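Local coordinates for MexT protein (Pseudomonas aeruginosa, PDB 6L33) that activates transcription of the genes for the MexEF-OprN efflux pump as a LysR-type regulator that probably binds DNA, represented here by its regulatory domain, at the interface of chains A and B. Coordinates in Å, arbitrary orientation; residue numbers count along the deposited sequence, not the author numbering. Chains: chain A/B, MexT protein.

The interface of chains A and B. Residues chain A 37-41; chain B 113, 130-133.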
loop_
_atom_site.group_PDB
_atom_site.type_symbol
_atom_site.label_atom_id
_atom_site.label_comp_id
_atom_site.label_asym_id
_atom_site.label_seq_id
_atom_site.Cartn_x
_atom_site.Cartn_y
_atom_site.Cartn_z
ATOM N N ILE A 37 -21.664 -7.195 6.664
ATOM C CA ILE A 37 -21.347 -5.977 5.927
ATOM C C ILE A 37 -20.258 -6.254 4.900
ATOM O O ILE A 37 -19.376 -7.100 5.093
ATOM C CB ILE A 37 -20.934 -4.830 6.872
ATOM C CG1 ILE A 37 -19.681 -5.202 7.667
ATOM C CG2 ILE A 37 -22.091 -4.435 7.778
ATOM C CD1 ILE A 37 -18.968 -4.002 8.263
ATOM N N VAL A 38 -20.331 -5.521 3.794
ATOM C CA VAL A 38 -19.326 -5.543 2.740
ATOM C C VAL A 38 -18.509 -4.265 2.852
ATOM O O VAL A 38 -19.073 -3.165 2.916
ATOM C CB VAL A 38 -19.983 -5.657 1.354
ATOM C CG1 VAL A 38 -18.930 -5.786 0.271
ATOM C CG2 VAL A 38 -20.960 -6.828 1.321
ATOM N N LEU A 39 -17.186 -4.401 2.882
ATOM C CA LEU A 39 -16.289 -3.270 3.076
ATOM C C LEU A 39 -15.421 -3.070 1.843
ATOM O O LEU A 39 -14.776 -4.011 1.369
ATOM C CB LEU A 39 -15.403 -3.472 4.308
ATOM C CG LEU A 39 -14.434 -2.330 4.624
ATOM C CD1 LEU A 39 -15.181 -1.127 5.183
ATOM C CD2 LEU A 39 -13.346 -2.786 5.587
ATOM N N VAL A 40 -15.399 -1.841 1.336
ATOM C CA VAL A 40 -14.495 -1.437 0.266
ATOM C C VAL A 40 -13.484 -0.470 0.865
ATOM O O VAL A 40 -13.864 0.544 1.464
ATOM C CB VAL A 40 -15.251 -0.798 -0.909
ATOM C CG1 VAL A 40 -14.273 -0.307 -1.970
ATOM C CG2 VAL A 40 -16.237 -1.790 -1.509
ATOM N N VAL A 41 -12.202 -0.788 0.721
ATOM C CA VAL A 41 -11.117 0.056 1.208
ATOM C C VAL A 41 -10.408 0.653 0.002
ATOM O O VAL A 41 -9.956 -0.080 -0.886
ATOM C CB VAL A 41 -10.131 -0.728 2.088
ATOM C CG1 VAL A 41 -8.999 0.178 2.545
ATOM C CG2 VAL A 41 -10.847 -1.339 3.281
ATOM N N LEU B 113 -16.458 -3.881 -6.741
ATOM C CA LEU B 113 -16.774 -5.084 -5.983
ATOM C C LEU B 113 -16.786 -6.340 -6.843
ATOM O O LEU B 113 -17.003 -7.435 -6.314
ATOM C CB LEU B 113 -18.124 -4.927 -5.277
ATOM C CG LEU B 113 -18.025 -4.268 -3.900
ATOM C CD1 LEU B 113 -19.397 -4.119 -3.269
ATOM C CD2 LEU B 113 -17.097 -5.069 -2.996
ATOM N N VAL B 130 -18.539 -11.226 -2.966
ATOM C CA VAL B 130 -17.368 -10.516 -2.469
ATOM C C VAL B 130 -17.786 -9.713 -1.246
ATOM O O VAL B 130 -18.762 -8.957 -1.295
ATOM C CB VAL B 130 -16.774 -9.605 -3.556
ATOM C CG1 VAL B 130 -15.617 -8.779 -2.993
ATOM C CG2 VAL B 130 -16.324 -10.431 -4.751
ATOM N N VAL B 131 -17.064 -9.894 -0.140
ATOM C CA VAL B 131 -17.353 -9.178 1.099
ATOM C C VAL B 131 -16.313 -8.123 1.420
ATOM O O VAL B 131 -16.536 -7.313 2.334
ATOM C CB VAL B 131 -17.493 -10.144 2.295
ATOM C CG1 VAL B 131 -18.637 -11.119 2.067
ATOM C CG2 VAL B 131 -16.177 -10.880 2.535
ATOM N N LEU B 132 -15.190 -8.103 0.710
ATOM C CA LEU B 132 -14.089 -7.215 1.048
ATOM C C LEU B 132 -13.320 -6.877 -0.217
ATOM O O LEU B 132 -12.939 -7.773 -0.975
ATOM C CB LEU B 132 -13.157 -7.865 2.075
ATOM C CG LEU B 132 -12.018 -6.983 2.584
ATOM C CD1 LEU B 132 -12.562 -5.905 3.507
ATOM C CD2 LEU B 132 -10.963 -7.824 3.285
ATOM N N ALA B 133 -13.100 -5.587 -0.441
ATOM C CA ALA B 133 -12.254 -5.111 -1.525
ATOM C C ALA B 133 -11.115 -4.315 -0.909
ATOM O O ALA B 133 -11.354 -3.342 -0.187
ATOM C CB ALA B 133 -13.047 -4.259 -2.517
HETATM O O HOH W 1 -16.438 -7.554 5.063
#
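A:Leu39 and B:Ala133 join through their backbones where strand 38-43 of one LysR-type regulatory domain runs parallel to strand 129-134 of the other, so that the sheet continues from chain to chain. The amide N of B:Ala133 gives a hydrogen bond to A:Leu39 O at 2.9 Å, and A:Val41 N returns one to B:Ala133 O at 2.8 Å; in both the donor sits nearly along the C=O axis. A further bond, A:Leu39 N to B:Val131 O, is less regular: its donor is tilted 35° from the carbonyl plane. B:Val131 itself departs from extended geometry, with psi at -11°, and its carbonyl is shared with a water lying 2.7 Å from B:Val131 O. A:Ile37 O and B:Val131 O, both acceptors and 4.0 Å apart, are linked by this water, which marks the looser end.

In contrast to that end, contacts are more numerous on the A:Val38 and A:Val40 face of the strand pair, where B:Leu113 lies against both valines from outside the paired strands. A:Val40 CG2 meets B:Leu113 CD2 at 3.7 Å, the two side chains crossing at a slant. A:Val38 has CG1 anti to the backbone N (chi1 -176°), and this branch touches the same B:Leu113 methyl while A:Val38 CG1 lies 3.5 Å from B:Val130 O, with B:Val131 O as its other neighbour. On the opposite face A:Leu39 and B:Leu132 extend in parallel from neighbouring strands, with B:Leu132 CD1 3.8 Å from A:Leu39 CB. A two-fold axis repeats this pairing with the chains exchanged; it is consistent with dimerisation of the regulatory domain, although the structure alone does not show the arrangement in the full-length protein.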